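Local coordinates for protein pollen receptor-like kinase 3 (Arabidopsis thaliana, PDB 5WLS) that probably senses extracellular signals in pollen through a leucine-rich-repeat ectodomain resembling that of SERK co-receptors and relays them through a protein kinase domain, at residues A[7-12]-A[16-21]; A[155-160]-A[183-188]; A[83-88]-A[92-97]; A[36-39]-A[43-46]. All coordinates share one frame; numbering follows the deposited sequence.

Interaction 1 of 4, residues A[7-12]-A[16-21]; sequences FKRSVN and GDLNSW. With NAG (2-acetamido-2-deoxy-beta-D-glucopyranose), chain E.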
loop_
_atom_site.group_PDB
_atom_site.type_symbol
_atom_site.label_atom_id
_atom_site.label_comp_id
_atom_site.label_asym_id
_atom_site.label_seq_id
_atom_site.Cartn_x
_atom_site.Cartn_y
_atom_site.Cartn_z
ATOM N N PHE A 7 4.780 -12.738 17.136
ATOM C CA PHE A 7 4.899 -11.368 17.630
ATOM C C PHE A 7 3.876 -10.494 16.934
ATOM O O PHE A 7 3.149 -9.727 17.573
ATOM C CB PHE A 7 6.298 -10.787 17.370
ATOM C CG PHE A 7 7.419 -11.428 18.144
ATOM C CD1 PHE A 7 7.179 -12.281 19.210
ATOM C CD2 PHE A 7 8.733 -11.139 17.807
ATOM C CE1 PHE A 7 8.238 -12.853 19.893
ATOM C CE2 PHE A 7 9.788 -11.700 18.493
ATOM C CZ PHE A 7 9.540 -12.558 19.539
ATOM N N LYS A 8 3.805 -10.617 15.608
ATOM C CA LYS A 8 2.943 -9.753 14.818
ATOM C C LYS A 8 1.473 -10.058 15.074
ATOM O O LYS A 8 0.640 -9.143 15.105
ATOM C CB LYS A 8 3.280 -9.910 13.337
ATOM C CG LYS A 8 2.689 -8.844 12.446
ATOM C CD LYS A 8 1.455 -9.366 11.740
ATOM C CE LYS A 8 0.908 -8.343 10.768
ATOM N NZ LYS A 8 -0.334 -8.835 10.118
ATOM N N ARG A 9 1.132 -11.332 15.263
ATOM C CA ARG A 9 -0.248 -11.665 15.603
ATOM C C ARG A 9 -0.668 -11.096 16.952
ATOM O O ARG A 9 -1.848 -10.768 17.138
ATOM C CB ARG A 9 -0.426 -13.181 15.605
ATOM C CG ARG A 9 -1.768 -13.622 16.105
ATOM C CD ARG A 9 -2.301 -14.762 15.288
ATOM N NE ARG A 9 -2.637 -14.403 13.913
ATOM C CZ ARG A 9 -3.878 -14.350 13.445
ATOM N NH1 ARG A 9 -4.897 -14.570 14.256
ATOM N NH2 ARG A 9 -4.103 -14.038 12.180
ATOM N N SER A 10 0.275 -10.932 17.873
ATOM C CA SER A 10 -0.039 -10.568 19.249
ATOM C C SER A 10 -0.072 -9.055 19.432
ATOM O O SER A 10 0.613 -8.505 20.293
ATOM C CB SER A 10 0.968 -11.211 20.191
ATOM O OG SER A 10 0.637 -10.970 21.549
ATOM N N VAL A 11 -0.858 -8.361 18.611
ATOM C CA VAL A 11 -1.072 -6.939 18.842
ATOM C C VAL A 11 -2.510 -6.685 19.297
ATOM O O VAL A 11 -2.744 -6.452 20.486
ATOM C CB VAL A 11 -0.649 -6.101 17.614
ATOM C CG1 VAL A 11 -1.445 -6.419 16.336
ATOM C CG2 VAL A 11 -0.727 -4.640 17.969
ATOM N N ASN A 12 -3.479 -6.747 18.378
ATOM C CA ASN A 12 -4.893 -6.584 18.709
ATOM C C ASN A 12 -5.765 -7.037 17.546
ATOM O O ASN A 12 -5.783 -6.407 16.483
ATOM C CB ASN A 12 -5.213 -5.131 19.079
ATOM C CG ASN A 12 -5.164 -4.891 20.573
ATOM O OD1 ASN A 12 -5.648 -5.707 21.357
ATOM N ND2 ASN A 12 -4.564 -3.771 20.973
ATOM N N GLY A 16 -12.571 -12.811 14.859
ATOM C CA GLY A 16 -11.931 -14.013 14.358
ATOM C C GLY A 16 -10.760 -14.443 15.217
ATOM O O GLY A 16 -10.451 -13.863 16.263
ATOM N N ASP A 17 -10.079 -15.479 14.731
ATOM C CA ASP A 17 -9.154 -16.234 15.564
ATOM C C ASP A 17 -7.815 -16.478 14.882
ATOM O O ASP A 17 -7.546 -15.921 13.812
ATOM C CB ASP A 17 -9.801 -17.555 15.972
ATOM C CG ASP A 17 -10.390 -18.300 14.795
ATOM O OD1 ASP A 17 -10.290 -17.798 13.657
ATOM O OD2 ASP A 17 -10.954 -19.395 15.013
ATOM N N LEU A 18 -6.964 -17.299 15.500
ATOM C CA LEU A 18 -5.572 -17.360 15.073
ATOM C C LEU A 18 -5.447 -17.910 13.643
ATOM O O LEU A 18 -4.808 -17.268 12.799
ATOM C CB LEU A 18 -4.741 -18.123 16.117
ATOM C CG LEU A 18 -4.740 -17.549 17.548
ATOM C CD1 LEU A 18 -4.367 -18.615 18.556
ATOM C CD2 LEU A 18 -3.833 -16.356 17.741
ATOM N N ASN A 19 -6.005 -19.092 13.333
ATOM C CA ASN A 19 -6.321 -20.178 14.259
ATOM C C ASN A 19 -5.940 -21.498 13.581
ATOM O O ASN A 19 -6.744 -22.117 12.887
ATOM C CB ASN A 19 -7.786 -20.195 14.672
ATOM C CG ASN A 19 -7.965 -20.641 16.111
ATOM O OD1 ASN A 19 -6.984 -20.915 16.801
ATOM N ND2 ASN A 19 -9.208 -20.705 16.574
ATOM N N SER A 20 -4.684 -21.897 13.805
ATOM C CA SER A 20 -3.809 -21.026 14.583
ATOM C C SER A 20 -2.417 -20.801 14.035
ATOM O O SER A 20 -1.917 -21.532 13.182
ATOM C CB SER A 20 -3.643 -21.559 16.010
ATOM O OG SER A 20 -2.594 -20.865 16.671
ATOM N N TRP A 21 -1.787 -19.777 14.599
ATOM C CA TRP A 21 -0.390 -19.454 14.340
ATOM C C TRP A 21 0.438 -19.906 15.540
ATOM O O TRP A 21 1.062 -19.119 16.257
ATOM C CB TRP A 21 -0.230 -17.959 14.063
ATOM C CG TRP A 21 -0.764 -17.516 12.716
ATOM C CD1 TRP A 21 -1.555 -18.237 11.868
ATOM C CD2 TRP A 21 -0.508 -16.266 12.056
ATOM N NE1 TRP A 21 -1.821 -17.509 10.731
ATOM C CE2 TRP A 21 -1.189 -16.298 10.821
ATOM C CE3 TRP A 21 0.217 -15.121 12.394
ATOM C CZ2 TRP A 21 -1.159 -15.230 9.924
ATOM C CZ3 TRP A 21 0.247 -14.062 11.497
ATOM C CH2 TRP A 21 -0.435 -14.125 10.279
HETATM C C1 NAG E . -4.398 -3.371 22.354
HETATM C C2 NAG E . -4.450 -1.859 22.520
HETATM C C3 NAG E . -4.076 -1.485 23.947
HETATM C C4 NAG E . -4.988 -2.209 24.930
HETATM C C5 NAG E . -4.979 -3.717 24.663
HETATM C C6 NAG E . -5.989 -4.469 25.498
HETATM C C7 NAG E . -4.028 -0.695 20.404
HETATM C C8 NAG E . -3.003 -0.034 19.533
HETATM N N2 NAG E . -3.582 -1.190 21.565
HETATM O O3 NAG E . -4.182 -0.076 24.120
HETATM O O4 NAG E . -4.558 -1.967 26.265
HETATM O O5 NAG E . -5.300 -3.985 23.288
HETATM O O6 NAG E . -6.584 -5.530 24.765
HETATM O O7 NAG E . -5.207 -0.778 20.075
#
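Arg9 and Leu18 mark the closest approach of the two backbones, with their CA atoms 7.8 Å apart, so side chains must bridge the gap. Arg9 is the last residue of helix 3-9; Ser10 breaks away as the centre of an inverse gamma turn, and the facing segment 16-21 has no helix or strand. From the helix end a single long side chain does the reaching. Its CB points toward 16-21, and a trans first torsion (chi1 173°), followed by bends at chi2 and chi3, lays the chain across the indole of Trp21. Arg9 NE lies above one face of the indole, 3.3 Å from Trp21 CE3 and toward the rim. Arg9 CZ is 4.2 Å from the centroid of the Trp21 six-membered ring and 13° off its normal, a cation-pi contact in which the two planes are nevertheless tilted by 59°. The pair belongs to the N-terminal cap of the leucine-rich-repeat domain, where Trp21 is itself positioned by a hydrogen bond from NE1 to Phe33 O and by stacking on Trp32. Beyond the ring, Arg9 NH1 donates a bent hydrogen bond of 3.0 Å to Asp17 O, meeting it from above the carbonyl plane. Leu18 CD2 packs against Arg9 CD and CG, while Leu18 O sits over one guanidinium face. Cutting the side chain back to an alanine here would probably leave Asp17 O without this donor and strip the cation from the Trp21 face. Past the turn, Asn12 carries the glycan, its ND2 bonded covalently to NAG C1 (1.4 Å).

Interaction 2 of 4, residues A[155-160]-A[183-188]; sequences PPLTDG and SDRKNL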
loop_
_atom_site.group_PDB
_atom_site.type_symbol
_atom_site.label_atom_id
_atom_site.label_comp_id
_atom_site.label_asym_id
_atom_site.label_seq_id
_atom_site.Cartn_x
_atom_site.Cartn_y
_atom_site.Cartn_z
ATOM N N PRO A 155 2.344 14.703 -7.845
ATOM C CA PRO A 155 3.735 14.765 -8.289
ATOM C C PRO A 155 3.874 14.213 -9.694
ATOM O O PRO A 155 3.061 13.383 -10.136
ATOM C CB PRO A 155 4.470 13.880 -7.264
ATOM C CG PRO A 155 3.572 13.841 -6.076
ATOM C CD PRO A 155 2.183 13.890 -6.628
ATOM N N PRO A 156 4.886 14.649 -10.441
ATOM C CA PRO A 156 5.092 14.100 -11.783
ATOM C C PRO A 156 5.572 12.660 -11.713
ATOM O O PRO A 156 6.213 12.240 -10.747
ATOM C CB PRO A 156 6.165 15.017 -12.382
ATOM C CG PRO A 156 6.904 15.537 -11.193
ATOM C CD PRO A 156 5.873 15.691 -10.110
ATOM N N LEU A 157 5.265 11.906 -12.763
ATOM C CA LEU A 157 5.681 10.516 -12.871
ATOM C C LEU A 157 6.922 10.430 -13.748
ATOM O O LEU A 157 6.957 11.003 -14.842
ATOM C CB LEU A 157 4.553 9.652 -13.435
ATOM C CG LEU A 157 4.847 8.185 -13.741
ATOM C CD1 LEU A 157 5.092 7.392 -12.473
ATOM C CD2 LEU A 157 3.676 7.601 -14.493
ATOM N N THR A 158 7.932 9.711 -13.266
ATOM C CA THR A 158 9.215 9.658 -13.954
ATOM C C THR A 158 9.106 8.890 -15.264
ATOM O O THR A 158 8.421 7.866 -15.348
ATOM C CB THR A 158 10.272 9.021 -13.053
ATOM O OG1 THR A 158 11.507 8.896 -13.768
ATOM C CG2 THR A 158 9.818 7.648 -12.575
ATOM N N ASP A 159 9.773 9.406 -16.301
ATOM C CA ASP A 159 9.810 8.714 -17.585
ATOM C C ASP A 159 10.414 7.323 -17.469
ATOM O O ASP A 159 10.203 6.491 -18.358
ATOM C CB ASP A 159 10.598 9.528 -18.613
ATOM C CG ASP A 159 9.839 10.742 -19.099
ATOM O OD1 ASP A 159 8.590 10.710 -19.093
ATOM O OD2 ASP A 159 10.494 11.728 -19.496
ATOM N N GLY A 160 11.157 7.049 -16.395
ATOM C CA GLY A 160 11.726 5.730 -16.206
ATOM C C GLY A 160 10.690 4.656 -15.954
ATOM O O GLY A 160 10.996 3.467 -16.099
ATOM N N SER A 183 -1.051 11.781 -18.023
ATOM C CA SER A 183 -2.194 11.789 -18.931
ATOM C C SER A 183 -1.814 11.483 -20.375
ATOM O O SER A 183 -2.687 11.087 -21.155
ATOM C CB SER A 183 -2.912 13.138 -18.855
ATOM O OG SER A 183 -2.028 14.207 -19.136
ATOM N N ASP A 184 -0.547 11.660 -20.758
ATOM C CA ASP A 184 -0.145 11.324 -22.122
ATOM C C ASP A 184 -0.080 9.823 -22.366
ATOM O O ASP A 184 -0.113 9.395 -23.525
ATOM C CB ASP A 184 1.221 11.932 -22.451
ATOM C CG ASP A 184 1.140 13.400 -22.810
ATOM O OD1 ASP A 184 0.041 13.871 -23.173
ATOM O OD2 ASP A 184 2.185 14.083 -22.748
ATOM N N ARG A 185 0.008 9.019 -21.310
ATOM C CA ARG A 185 0.283 7.599 -21.481
ATOM C C ARG A 185 -0.933 6.876 -22.051
ATOM O O ARG A 185 -2.065 7.088 -21.605
ATOM C CB ARG A 185 0.709 6.988 -20.149
ATOM C CG ARG A 185 1.896 7.711 -19.532
ATOM C CD ARG A 185 2.283 7.118 -18.196
ATOM N NE ARG A 185 3.580 7.616 -17.741
ATOM C CZ ARG A 185 4.667 6.867 -17.581
ATOM N NH1 ARG A 185 4.629 5.570 -17.839
ATOM N NH2 ARG A 185 5.792 7.422 -17.151
ATOM N N LYS A 186 -0.690 6.013 -23.036
ATOM C CA LYS A 186 -1.745 5.377 -23.816
ATOM C C LYS A 186 -2.080 3.965 -23.348
ATOM O O LYS A 186 -2.956 3.324 -23.937
ATOM C CB LYS A 186 -1.356 5.345 -25.297
ATOM N N ASN A 187 -1.412 3.465 -22.308
ATOM C CA ASN A 187 -1.669 2.132 -21.777
ATOM C C ASN A 187 -2.075 2.183 -20.309
ATOM O O ASN A 187 -1.908 1.201 -19.582
ATOM C CB ASN A 187 -0.442 1.237 -21.963
ATOM C CG ASN A 187 0.831 1.870 -21.424
ATOM O OD1 ASN A 187 0.797 2.922 -20.785
ATOM N ND2 ASN A 187 1.966 1.233 -21.692
ATOM N N LEU A 188 -2.599 3.319 -19.863
ATOM C CA LEU A 188 -2.782 3.622 -18.450
ATOM C C LEU A 188 -4.264 3.811 -18.150
ATOM O O LEU A 188 -4.866 4.804 -18.575
ATOM C CB LEU A 188 -1.989 4.876 -18.075
ATOM C CG LEU A 188 -2.080 5.402 -16.647
ATOM C CD1 LEU A 188 -1.886 4.276 -15.645
ATOM C CD2 LEU A 188 -1.064 6.518 -16.421
HETATM O O HOH W 1 6.369 9.852 -17.163
#
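Van der Waals packing joins Leu157 to Arg185, a leucine methyl lying on the flat face of the cation. Leu157 CD2 rests over that face, 3.2 Å from Arg185 NE, and the two side chains cross at about a right angle. Leu157 CG stands anti to the backbone N (chi1 174°), which carries the branch out to meet the flat group, while the arginine chain arrives extended from CG to NE. The backbones stay well apart, Leu157 CA and Ser183 CA being separated by 10.0 Å.

Direct polar contacts lie round the rim of the guanidinium. Thr158 O approaches its edge, 3.2 Å from Arg185 NH2. Hydrogen bonds run from Arg185 NE to Thr181 O and from NH1 to Asn161 O, both just beyond the two segments. Within 155-160, Thr158 OG1 accepts from Gly160 N at 3.2 Å, an ST turn.

Water makes the third kind of link. One molecule accepts from Arg185 NH2 over an unusually short distance and lies 2.7 Å from Leu157 O and 3.1 Å from Asp159 OD1, though it cannot serve every acceptor near it at once.

These loops lead into the adjacent parallel strands 166-168 and 189-191 of the leucine-rich-repeat solenoid. Successive coils are therefore joined by a cation that gives N-H groups to backbone carbonyls, while the Asp159 carboxylate is reached through the water, not directly, and its opposite charge would probably favour the cation's position.

Interaction 3 of 4, residues A[83-88]-A[92-97]; sequences PPFFKL and KSLLLS
Phe85 packs against Leu94 and Leu96 in the buried core of the leucine-rich-repeat solenoid, joining the short 3-10 segment 85-87 to strand 93-95 of the parallel sheet. The two leucines are the alternate, inward-facing residues of the LxxLxLxxN repeat signature that ends at Asn99, and Phe85 comes to them from the other wall of the coil. Leu94 makes the more intimate fit: its CD1 stands directly over the ring, 3.7 Å from the Phe85 centroid and 9° off the normal, a CH-pi contact. Leu94 crosses the aromatic side chain at about a right angle, and its second methyl, CD2, lies 4.1 Å from Phe85 CB. Ile59 and Ile71 also touch Phe85, so the first coils share this core. Replacing Phe85 by an alanine would probably open a gap beneath the Leu94 methyls and leave both leucines freer to turn. No hydrogen bond crosses between the segments, and the fit rests on shape. Leu96 meets the phenylalanine from the opposite direction, with Leu96 CD1 3.8 Å from Phe85 CE1.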
loop_
_atom_site.group_PDB
_atom_site.type_symbol
_atom_site.label_atom_id
_atom_site.label_comp_id
_atom_site.label_asym_id
_atom_site.label_seq_id
_atom_site.Cartn_x
_atom_site.Cartn_y
_atom_site.Cartn_z
ATOM N N PRO A 83 2.733 2.778 8.888
ATOM C CA PRO A 83 3.950 2.210 9.460
ATOM C C PRO A 83 5.066 2.196 8.433
ATOM O O PRO A 83 4.806 2.181 7.219
ATOM C CB PRO A 83 3.523 0.786 9.853
ATOM C CG PRO A 83 2.031 0.846 9.950
ATOM C CD PRO A 83 1.622 1.818 8.891
ATOM N N PRO A 84 6.315 2.211 8.874
ATOM C CA PRO A 84 7.428 2.406 7.936
ATOM C C PRO A 84 7.695 1.196 7.057
ATOM O O PRO A 84 8.703 0.506 7.241
ATOM C CB PRO A 84 8.608 2.692 8.869
ATOM C CG PRO A 84 8.274 1.931 10.109
ATOM C CD PRO A 84 6.784 2.037 10.260
ATOM N N PHE A 85 6.808 0.925 6.097
ATOM C CA PHE A 85 6.968 -0.260 5.264
ATOM C C PHE A 85 8.216 -0.206 4.393
ATOM O O PHE A 85 8.607 -1.241 3.841
ATOM C CB PHE A 85 5.724 -0.469 4.397
ATOM C CG PHE A 85 4.535 -0.971 5.166
ATOM C CD1 PHE A 85 3.553 -0.095 5.601
ATOM C CD2 PHE A 85 4.407 -2.317 5.468
ATOM C CE1 PHE A 85 2.463 -0.554 6.316
ATOM C CE2 PHE A 85 3.319 -2.781 6.183
ATOM C CZ PHE A 85 2.346 -1.899 6.607
ATOM N N PHE A 86 8.850 0.961 4.260
ATOM C CA PHE A 86 10.094 1.070 3.508
ATOM C C PHE A 86 11.255 0.330 4.158
ATOM O O PHE A 86 12.307 0.187 3.527
ATOM C CB PHE A 86 10.468 2.543 3.324
ATOM C CG PHE A 86 10.503 3.327 4.604
ATOM C CD1 PHE A 86 9.397 4.047 5.019
ATOM C CD2 PHE A 86 11.648 3.352 5.387
ATOM C CE1 PHE A 86 9.427 4.775 6.193
ATOM C CE2 PHE A 86 11.682 4.075 6.562
ATOM C CZ PHE A 86 10.573 4.789 6.966
ATOM N N LYS A 87 11.097 -0.136 5.394
ATOM C CA LYS A 87 12.119 -0.933 6.055
ATOM C C LYS A 87 12.147 -2.377 5.575
ATOM O O LYS A 87 13.057 -3.123 5.950
ATOM C CB LYS A 87 11.906 -0.872 7.564
ATOM C CG LYS A 87 12.329 0.444 8.195
ATOM C CD LYS A 87 11.526 0.693 9.458
ATOM C CE LYS A 87 12.310 1.448 10.527
ATOM N NZ LYS A 87 13.109 2.610 10.051
ATOM N N LEU A 88 11.187 -2.784 4.751
ATOM C CA LEU A 88 11.192 -4.116 4.174
ATOM C C LEU A 88 11.712 -4.025 2.749
ATOM O O LEU A 88 10.983 -3.551 1.864
ATOM C CB LEU A 88 9.790 -4.714 4.206
ATOM C CG LEU A 88 9.125 -4.509 5.568
ATOM C CD1 LEU A 88 7.627 -4.778 5.536
ATOM C CD2 LEU A 88 9.808 -5.389 6.599
ATOM N N LYS A 92 7.112 -6.198 -2.611
ATOM C CA LYS A 92 6.588 -6.005 -3.954
ATOM C C LYS A 92 5.140 -5.548 -3.967
ATOM O O LYS A 92 4.733 -4.857 -4.903
ATOM C CB LYS A 92 6.711 -7.294 -4.785
ATOM C CG LYS A 92 8.132 -7.846 -4.910
ATOM C CD LYS A 92 8.199 -9.062 -5.841
ATOM C CE LYS A 92 7.187 -10.142 -5.503
ATOM N NZ LYS A 92 7.287 -11.277 -6.469
ATOM N N SER A 93 4.360 -5.912 -2.950
ATOM C CA SER A 93 2.920 -5.686 -2.944
ATOM C C SER A 93 2.492 -5.231 -1.558
ATOM O O SER A 93 2.645 -5.973 -0.581
ATOM C CB SER A 93 2.172 -6.957 -3.349
ATOM O OG SER A 93 0.784 -6.839 -3.103
ATOM N N LEU A 94 1.955 -4.016 -1.479
ATOM C CA LEU A 94 1.489 -3.412 -0.232
ATOM C C LEU A 94 0.004 -3.093 -0.389
ATOM O O LEU A 94 -0.362 -2.069 -0.976
ATOM C CB LEU A 94 2.294 -2.162 0.110
ATOM C CG LEU A 94 1.885 -1.440 1.393
ATOM C CD1 LEU A 94 1.971 -2.380 2.584
ATOM C CD2 LEU A 94 2.774 -0.227 1.613
ATOM N N LEU A 95 -0.844 -3.976 0.130
ATOM C CA LEU A 95 -2.290 -3.873 -0.005
ATOM C C LEU A 95 -2.885 -3.616 1.372
ATOM O O LEU A 95 -2.915 -4.510 2.226
ATOM C CB LEU A 95 -2.869 -5.139 -0.628
ATOM C CG LEU A 95 -3.015 -5.147 -2.153
ATOM C CD1 LEU A 95 -1.700 -4.835 -2.852
ATOM C CD2 LEU A 95 -3.564 -6.484 -2.616
ATOM N N LEU A 96 -3.376 -2.397 1.577
ATOM C CA LEU A 96 -3.969 -1.982 2.841
ATOM C C LEU A 96 -5.363 -1.378 2.633
ATOM O O LEU A 96 -5.719 -0.443 3.321
ATOM C CB LEU A 96 -3.049 -0.988 3.571
ATOM C CG LEU A 96 -1.628 -1.469 3.889
ATOM C CD1 LEU A 96 -0.792 -0.332 4.442
ATOM C CD2 LEU A 96 -1.671 -2.639 4.868
ATOM N N SER A 97 -6.137 -1.881 1.667
ATOM C CA SER A 97 -7.473 -1.383 1.346
ATOM C C SER A 97 -8.406 -1.319 2.547
ATOM O O SER A 97 -8.321 -2.120 3.489
ATOM C CB SER A 97 -8.095 -2.271 0.281
ATOM O OG SER A 97 -7.574 -2.013 -1.014
#

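Interaction 4 of 4, residues A[36-39]-A[43-46]; sequences YCQK and VSGI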
loop_
_atom_site.group_PDB
_atom_site.type_symbol
_atom_site.label_atom_id
_atom_site.label_comp_id
_atom_site.label_asym_id
_atom_site.label_seq_id
_atom_site.Cartn_x
_atom_site.Cartn_y
_atom_site.Cartn_z
ATOM N N TYR A 36 1.572 -17.238 2.879
ATOM C CA TYR A 36 2.151 -17.707 1.641
ATOM C C TYR A 36 3.631 -17.973 1.866
ATOM O O TYR A 36 4.306 -17.271 2.625
ATOM C CB TYR A 36 1.969 -16.669 0.533
ATOM C CG TYR A 36 0.522 -16.344 0.189
ATOM C CD1 TYR A 36 -0.377 -17.352 -0.112
ATOM C CD2 TYR A 36 0.072 -15.022 0.115
ATOM C CE1 TYR A 36 -1.686 -17.072 -0.436
ATOM C CE2 TYR A 36 -1.241 -14.734 -0.217
ATOM C CZ TYR A 36 -2.115 -15.765 -0.490
ATOM O OH TYR A 36 -3.423 -15.494 -0.820
ATOM N N CYS A 37 4.130 -18.989 1.185
ATOM C CA CYS A 37 5.503 -19.424 1.365
ATOM C C CYS A 37 6.120 -19.675 0.004
ATOM O O CYS A 37 5.493 -20.302 -0.864
ATOM C CB CYS A 37 5.590 -20.700 2.224
ATOM S SG CYS A 37 5.161 -20.463 3.957
ATOM N N GLN A 38 7.335 -19.154 -0.183
ATOM C CA GLN A 38 8.170 -19.563 -1.291
ATOM C C GLN A 38 8.645 -20.982 -1.047
ATOM O O GLN A 38 9.247 -21.302 -0.004
ATOM C CB GLN A 38 9.358 -18.610 -1.471
ATOM C CG GLN A 38 9.200 -17.656 -2.646
ATOM C CD GLN A 38 10.138 -16.477 -2.550
ATOM O OE1 GLN A 38 11.338 -16.639 -2.333
ATOM N NE2 GLN A 38 9.594 -15.274 -2.711
ATOM N N LYS A 39 8.274 -21.827 -1.992
ATOM C CA LYS A 39 8.792 -23.152 -2.221
ATOM C C LYS A 39 8.603 -24.126 -1.067
ATOM O O LYS A 39 9.309 -25.144 -0.951
ATOM C CB LYS A 39 10.180 -23.066 -2.836
ATOM C CG LYS A 39 9.732 -22.655 -4.262
ATOM C CD LYS A 39 10.684 -23.434 -5.213
ATOM C CE LYS A 39 11.435 -22.799 -6.357
ATOM N NZ LYS A 39 10.341 -22.801 -7.422
ATOM N N VAL A 43 8.633 -17.969 4.412
ATOM C CA VAL A 43 7.455 -17.108 4.365
ATOM C C VAL A 43 7.704 -15.955 3.399
ATOM O O VAL A 43 8.736 -15.278 3.472
ATOM C CB VAL A 43 7.104 -16.595 5.770
ATOM C CG1 VAL A 43 6.049 -15.501 5.691
ATOM C CG2 VAL A 43 6.617 -17.743 6.640
ATOM N N SER A 44 6.752 -15.729 2.490
ATOM C CA SER A 44 6.866 -14.698 1.461
ATOM C C SER A 44 5.693 -13.723 1.419
ATOM O O SER A 44 5.829 -12.645 0.816
ATOM C CB SER A 44 7.018 -15.343 0.076
ATOM O OG SER A 44 5.927 -16.203 -0.202
ATOM N N GLY A 45 4.563 -14.050 2.031
ATOM C CA GLY A 45 3.422 -13.154 2.038
ATOM C C GLY A 45 2.582 -13.351 3.278
ATOM O O GLY A 45 2.550 -14.438 3.864
ATOM N N ILE A 46 1.901 -12.282 3.682
ATOM C CA ILE A 46 0.919 -12.319 4.759
ATOM C C ILE A 46 -0.394 -11.791 4.202
ATOM O O ILE A 46 -0.439 -10.684 3.653
ATOM C CB ILE A 46 1.366 -11.499 5.982
ATOM C CG1 ILE A 46 2.592 -12.136 6.640
ATOM C CG2 ILE A 46 0.226 -11.366 6.983
ATOM C CD1 ILE A 46 3.206 -11.290 7.738
#
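Tyr36 O is the focus of the tight half of this hairpin, gripped by two backbone N-H groups from the neighbouring strand. Ser44 N reaches it at 2.9 Å and Gly45 N reaches the same Tyr36 O at 3.3 Å, both from one face of its carbonyl plane; Ser44 OG adds a weak bond. Two consecutive residues facing one is a classic beta bulge, and it shifts the register of the antiparallel pair by a residue. Tyr36 with Gly45 is the hydrogen-bonded pair, closed by a nearly straight bond of 3.1 Å from Tyr36 N to Gly45 O. Glycine suits the spot, since a CB there would fall close to Tyr36 CD2; as it is, Gly45 CA meets the edge of the tyrosine ring. Beyond the bulge, Cys37 and Val43 form the non-hydrogen-bonded pair on the other sheet face, where Cys37 SG, bound to Cys28 in a disulfide, touches Val43 CG2 at 4.1 Å.

Toward the turn the grip slackens. The Gln38 side chain lies loosely alongside Ser44, its NE2 3.8 Å from Ser44 CB, and makes no cross-strand bond. At the other end the Tyr36 ring is exposed, though its OH is hydrogen-bonded to His47 ND1.

Strand 35-38 is the outermost strand of the large sheet, whereas 42-47 continues it by bonding to residues of strand 70-72. Backbone bonds at Tyr36 carry the union, its carbonyl shared by two N-H groups; past the bulge, side-chain contact and the Cys28-Cys37 disulfide take over from backbone bonds between these segments.

How the interactions relate
The four contacts follow the ectodomain from its N-terminal cap toward its C-terminal end. Interactions 1 and 4 both belong to the cap region: their centres are 17 Å apart and they touch, Lys8 NZ lying 4.1 Å from Ile46 CG2. Interaction 4 opens the large sheet to which strand 93-95 of interaction 3 also belongs; the nearest atoms of interactions 3 and 4 are about 6 Å apart, without touching. Interaction 2 stands alone near the far end, its centre 23 Å from that of interaction 3 and 41 Å from that of interaction 1, across the middle of the chain. Glycans mark two contacts, one attached at Asn12 in interaction 1 and another touching Ser97 in interaction 3.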